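Endonuclease/exonuclease/phosphatase (Beutenbergia cavernae DSM 12333, PDB 4RUW) belongs to the endonuclease/exonuclease/phosphatase family, pairing a DNase I-like two-sheet domain with a C-terminal Ig-like domain. Local coordinates at residues Asp296-His310 against His321-Pro334. Numbering follows the deposited sequence.
Sequences DYVFATPAFDVVAGH and HLGVVMDLRLGGAP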
loop_
_atom_site.group_PDB
_atom_site.type_symbol
_atom_site.label_atom_id
_atom_site.label_comp_id
_atom_site.label_asym_id
_atom_site.label_seq_id
_atom_site.Cartn_x
_atom_site.Cartn_y
_atom_site.Cartn_z
ATOM N N ASP A 296 2.616 -5.587 2.562
ATOM C CA ASP A 296 1.268 -5.086 2.812
ATOM C C ASP A 296 1.403 -3.577 2.954
ATOM O O ASP A 296 2.258 -3.110 3.699
ATOM C CB ASP A 296 0.724 -5.663 4.112
ATOM C CG ASP A 296 0.532 -7.175 4.063
ATOM O OD1 ASP A 296 1.495 -7.933 4.325
ATOM O OD2 ASP A 296 -0.607 -7.618 3.800
ATOM N N TYR A 297 0.579 -2.826 2.220
ATOM C CA TYR A 297 0.762 -1.391 2.097
ATOM C C TYR A 297 -0.536 -0.625 2.308
ATOM O O TYR A 297 -1.632 -1.136 2.044
ATOM C CB TYR A 297 1.233 -1.045 0.681
ATOM C CG TYR A 297 2.580 -1.578 0.263
ATOM C CD1 TYR A 297 3.719 -0.791 0.363
ATOM C CD2 TYR A 297 2.707 -2.846 -0.279
ATOM C CE1 TYR A 297 4.948 -1.255 -0.047
ATOM C CE2 TYR A 297 3.933 -3.320 -0.698
ATOM C CZ TYR A 297 5.054 -2.521 -0.575
ATOM O OH TYR A 297 6.283 -2.960 -1.000
ATOM N N VAL A 298 -0.392 0.634 2.715
ATOM C CA VAL A 298 -1.450 1.627 2.595
ATOM C C VAL A 298 -0.886 2.791 1.795
ATOM O O VAL A 298 0.043 3.464 2.251
ATOM C CB VAL A 298 -1.958 2.108 3.978
ATOM C CG1 VAL A 298 -3.017 3.188 3.791
ATOM C CG2 VAL A 298 -2.495 0.934 4.775
ATOM N N PHE A 299 -1.425 2.999 0.600
ATOM C CA PHE A 299 -1.073 4.139 -0.239
ATOM C C PHE A 299 -2.177 5.182 -0.147
ATOM O O PHE A 299 -3.357 4.830 -0.053
ATOM C CB PHE A 299 -0.901 3.705 -1.699
ATOM C CG PHE A 299 0.392 2.985 -1.970
ATOM C CD1 PHE A 299 1.541 3.705 -2.280
ATOM C CD2 PHE A 299 0.468 1.600 -1.925
ATOM C CE1 PHE A 299 2.742 3.069 -2.532
ATOM C CE2 PHE A 299 1.678 0.955 -2.177
ATOM C CZ PHE A 299 2.811 1.694 -2.471
ATOM N N ALA A 300 -1.803 6.457 -0.175
ATOM C CA ALA A 300 -2.786 7.536 -0.067
ATOM C C ALA A 300 -2.559 8.574 -1.163
ATOM O O ALA A 300 -1.431 8.776 -1.614
ATOM C CB ALA A 300 -2.739 8.192 1.310
ATOM N N THR A 301 -3.637 9.232 -1.574
ATOM C CA THR A 301 -3.569 10.292 -2.564
ATOM C C THR A 301 -3.065 11.600 -1.940
ATOM O O THR A 301 -2.954 11.697 -0.713
ATOM C CB THR A 301 -4.949 10.485 -3.215
ATOM O OG1 THR A 301 -5.898 10.838 -2.209
ATOM C CG2 THR A 301 -5.391 9.201 -3.930
ATOM N N PRO A 302 -2.730 12.602 -2.775
ATOM C CA PRO A 302 -1.993 13.759 -2.242
ATOM C C PRO A 302 -2.726 14.583 -1.183
ATOM O O PRO A 302 -2.053 15.269 -0.415
ATOM C CB PRO A 302 -1.710 14.601 -3.495
ATOM C CG PRO A 302 -1.609 13.570 -4.579
ATOM C CD PRO A 302 -2.694 12.589 -4.252
ATOM N N ALA A 303 -4.054 14.537 -1.137
ATOM C CA ALA A 303 -4.785 15.316 -0.135
ATOM C C ALA A 303 -4.478 14.874 1.298
ATOM O O ALA A 303 -4.698 15.634 2.240
ATOM C CB ALA A 303 -6.286 15.268 -0.390
ATOM N N PHE A 304 -3.999 13.644 1.463
ATOM C CA PHE A 304 -3.682 13.132 2.788
ATOM C C PHE A 304 -2.272 13.487 3.238
ATOM O O PHE A 304 -1.323 13.443 2.457
ATOM C CB PHE A 304 -3.829 11.612 2.828
ATOM C CG PHE A 304 -5.240 11.138 2.890
ATOM C CD1 PHE A 304 -5.954 11.204 4.078
ATOM C CD2 PHE A 304 -5.850 10.604 1.771
ATOM C CE1 PHE A 304 -7.251 10.762 4.150
ATOM C CE2 PHE A 304 -7.153 10.151 1.838
ATOM C CZ PHE A 304 -7.850 10.228 3.030
ATOM N N ASP A 305 -2.149 13.815 4.520
ATOM C CA ASP A 305 -0.867 13.820 5.206
ATOM C C ASP A 305 -0.782 12.554 6.040
ATOM O O ASP A 305 -1.801 12.020 6.475
ATOM C CB ASP A 305 -0.756 15.009 6.151
ATOM C CG ASP A 305 -0.597 16.307 5.426
ATOM O OD1 ASP A 305 -0.370 16.274 4.200
ATOM O OD2 ASP A 305 -0.680 17.360 6.086
ATOM N N VAL A 306 0.429 12.086 6.290
ATOM C CA VAL A 306 0.623 10.918 7.135
ATOM C C VAL A 306 1.119 11.365 8.503
ATOM O O VAL A 306 2.107 12.085 8.606
ATOM C CB VAL A 306 1.627 9.933 6.510
ATOM C CG1 VAL A 306 1.634 8.632 7.293
ATOM C CG2 VAL A 306 1.269 9.673 5.051
ATOM N N VAL A 307 0.425 10.928 9.547
ATOM C CA VAL A 307 0.734 11.332 10.913
ATOM C C VAL A 307 1.623 10.320 11.626
ATOM O O VAL A 307 2.627 10.684 12.224
ATOM C CB VAL A 307 -0.566 11.575 11.722
ATOM C CG1 VAL A 307 -0.252 11.994 13.153
ATOM C CG2 VAL A 307 -1.440 12.625 11.020
ATOM N N ALA A 308 1.260 9.046 11.541
ATOM C CA ALA A 308 1.967 7.991 12.259
ATOM C C ALA A 308 1.505 6.653 11.718
ATOM O O ALA A 308 0.502 6.573 11.007
ATOM C CB ALA A 308 1.673 8.076 13.754
ATOM N N GLY A 309 2.221 5.595 12.056
ATOM C CA GLY A 309 1.740 4.269 11.733
ATOM C C GLY A 309 2.493 3.224 12.514
ATOM O O GLY A 309 3.606 3.484 12.985
ATOM N N HIS A 310 1.906 2.044 12.654
ATOM C CA HIS A 310 2.585 0.946 13.331
ATOM C C HIS A 310 2.094 -0.378 12.782
ATOM O O HIS A 310 0.986 -0.461 12.251
ATOM C CB HIS A 310 2.372 1.005 14.853
ATOM C CG HIS A 310 0.932 0.953 15.270
ATOM N ND1 HIS A 310 0.138 2.075 15.321
ATOM C CD2 HIS A 310 0.155 -0.083 15.668
ATOM C CE1 HIS A 310 -1.073 1.737 15.742
ATOM N NE2 HIS A 310 -1.090 0.432 15.950
ATOM N N HIS A 321 0.613 -12.767 8.566
ATOM C CA HIS A 321 0.971 -11.379 8.264
ATOM C C HIS A 321 0.650 -10.524 9.470
ATOM O O HIS A 321 -0.250 -10.861 10.247
ATOM C CB HIS A 321 0.162 -10.822 7.088
ATOM C CG HIS A 321 0.540 -11.381 5.750
ATOM N ND1 HIS A 321 1.023 -10.595 4.724
ATOM C CD2 HIS A 321 0.486 -12.644 5.264
ATOM C CE1 HIS A 321 1.261 -11.352 3.667
ATOM N NE2 HIS A 321 0.945 -12.598 3.970
ATOM N N LEU A 322 1.346 -9.398 9.588
ATOM C CA LEU A 322 1.021 -8.379 10.571
ATOM C C LEU A 322 0.070 -7.352 9.974
ATOM O O LEU A 322 0.192 -6.983 8.806
ATOM C CB LEU A 322 2.282 -7.651 11.032
ATOM C CG LEU A 322 3.358 -8.504 11.702
ATOM C CD1 LEU A 322 4.559 -7.632 12.039
ATOM C CD2 LEU A 322 2.829 -9.216 12.954
ATOM N N GLY A 323 -0.860 -6.872 10.788
ATOM C CA GLY A 323 -1.689 -5.752 10.388
ATOM C C GLY A 323 -0.871 -4.471 10.320
ATOM O O GLY A 323 0.063 -4.276 11.100
ATOM N N VAL A 324 -1.209 -3.603 9.374
ATOM C CA VAL A 324 -0.565 -2.298 9.235
ATOM C C VAL A 324 -1.618 -1.251 9.577
ATOM O O VAL A 324 -2.709 -1.248 8.994
ATOM C CB VAL A 324 -0.041 -2.072 7.794
ATOM C CG1 VAL A 324 0.552 -0.678 7.652
ATOM C CG2 VAL A 324 0.973 -3.144 7.414
ATOM N N VAL A 325 -1.305 -0.386 10.536
ATOM C CA VAL A 325 -2.263 0.572 11.071
ATOM C C VAL A 325 -1.737 1.981 10.889
ATOM O O VAL A 325 -0.746 2.356 11.511
ATOM C CB VAL A 325 -2.531 0.307 12.571
ATOM C CG1 VAL A 325 -3.629 1.232 13.090
ATOM C CG2 VAL A 325 -2.882 -1.164 12.808
HETATM N N MSE A 326 -2.378 2.748 10.016
HETATM C CA MSE A 326 -1.882 4.075 9.655
HETATM C C MSE A 326 -2.817 5.166 10.121
HETATM O O MSE A 326 -4.039 5.058 9.975
HETATM C CB MSE A 326 -1.764 4.197 8.137
HETATM C CG MSE A 326 -0.862 3.148 7.479
HETATM SE SE MSE A 326 0.957 3.115 8.167
HETATM C CE MSE A 326 1.379 5.007 8.003
ATOM N N ASP A 327 -2.233 6.236 10.651
ATOM C CA ASP A 327 -2.983 7.425 11.039
ATOM C C ASP A 327 -2.713 8.502 9.997
ATOM O O ASP A 327 -1.570 8.951 9.831
ATOM C CB ASP A 327 -2.564 7.892 12.431
ATOM C CG ASP A 327 -3.071 6.968 13.528
ATOM O OD1 ASP A 327 -4.260 6.599 13.501
ATOM O OD2 ASP A 327 -2.281 6.595 14.417
ATOM N N LEU A 328 -3.770 8.891 9.284
ATOM C CA LEU A 328 -3.699 9.882 8.218
ATOM C C LEU A 328 -4.486 11.114 8.635
ATOM O O LEU A 328 -5.282 11.066 9.571
ATOM C CB LEU A 328 -4.296 9.308 6.929
ATOM C CG LEU A 328 -3.778 7.930 6.500
ATOM C CD1 LEU A 328 -4.477 7.476 5.222
ATOM C CD2 LEU A 328 -2.260 7.948 6.320
ATOM N N ARG A 329 -4.275 12.220 7.926
ATOM C CA ARG A 329 -5.020 13.442 8.182
ATOM C C ARG A 329 -5.352 14.064 6.842
ATOM O O ARG A 329 -4.478 14.222 6.002
ATOM C CB ARG A 329 -4.182 14.403 9.017
ATOM C CG ARG A 329 -4.912 15.670 9.411
ATOM C CD ARG A 329 -4.109 16.443 10.433
ATOM N NE ARG A 329 -3.965 15.674 11.664
ATOM C CZ ARG A 329 -2.935 15.774 12.498
ATOM N NH1 ARG A 329 -1.941 16.608 12.233
ATOM N NH2 ARG A 329 -2.895 15.028 13.593
ATOM N N LEU A 330 -6.601 14.404 6.624
ATOM C CA LEU A 330 -6.997 14.941 5.344
ATOM C C LEU A 330 -6.854 16.441 5.336
ATOM O O LEU A 330 -7.442 17.123 6.137
ATOM C CB LEU A 330 -8.443 14.549 5.033
ATOM C CG LEU A 330 -8.978 14.904 3.656
ATOM C CD1 LEU A 330 -8.150 14.242 2.577
ATOM C CD2 LEU A 330 -10.440 14.495 3.546
ATOM N N GLY A 331 -6.062 16.929 4.401
ATOM C CA GLY A 331 -5.914 18.355 4.181
ATOM C C GLY A 331 -6.919 18.891 3.193
ATOM O O GLY A 331 -7.903 18.265 2.880
ATOM N N GLY A 332 -6.647 20.091 2.711
ATOM C CA GLY A 332 -7.434 20.729 1.681
ATOM C C GLY A 332 -7.161 20.195 0.295
ATOM O O GLY A 332 -6.243 19.415 0.078
ATOM N N ALA A 333 -7.994 20.597 -0.650
ATOM C CA ALA A 333 -7.831 20.119 -1.994
ATOM C C ALA A 333 -6.477 20.573 -2.514
ATOM O O ALA A 333 -6.128 21.743 -2.493
ATOM C CB ALA A 333 -8.935 20.664 -2.888
ATOM N N PRO A 334 -5.696 19.622 -2.957
ATOM C CA PRO A 334 -4.444 19.990 -3.557
ATOM C C PRO A 334 -4.737 20.928 -4.712
ATOM O O PRO A 334 -5.598 20.784 -5.536
ATOM C CB PRO A 334 -3.897 18.674 -4.055
ATOM C CG PRO A 334 -4.529 17.667 -3.192
ATOM C CD PRO A 334 -5.846 18.161 -2.829
HETATM O O HOH W 1 -1.262 -7.877 6.584
HETATM O O HOH W 2 -0.311 4.647 14.017
#
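The two packed sheets of a DNase I-like sandwich meet here: strand 296-300 belongs to one, while strands 304-310 and 324-330 are antiparallel neighbours at the border of the other. A type I turn from T301 to F304 carries the chain between the layers. At one end of the interface, H321 ND1 donates to D296 OD1 (2.7 Å) almost exactly in the imidazole plane. The carboxylate, turned 85° from that ring, receives the bond on the syn lone pair of OD1. OD1 is also hydrogen-bonded to T278 OG1; this second bond should steady the carboxylate, while the in-plane ND1 bond favours the ring orientation. Between the layers, V298 CB lies 3.8 Å from CG of selenomethionine M326, whose chain bends at chi2 and chi3 and carries CE to V306 CG1. Further along, the F304 ring is held between two leucines: L330 CD1 sits over its centre, 3.9 Å from the centroid, in a CH-pi contact, and L328 CD1 approaches the opposite face nearer the rim. L330 CD1 also reaches A303 CB within the turn.

Within the sheet, regular pairing is interrupted by a classic bulge. V307 and A308 both face D327, whose carbonyl O accepts V307 N at 2.8 Å and, weakly, A308 N at 3.3 Å. On the opposite face from F304, V307 CG2 covers the centre of the R329 guanidinium, which is salt-bridged through NE to D55. The H310 side chain, with CG between backbone N and carbonyl carbon (chi1 59°), lies alongside V325, whose CB rests over the imidazole face. A water links H310 ND1 to D327 OD2, while H310 NE2 is hydrogen-bonded to E87 and D327 OD1 forms a salt bridge with R57. Two consecutive antiparallel strands at a sheet border, their apolar side chains packed against the second sheet, fit the two-layer beta sandwich of the DNase I-like fold.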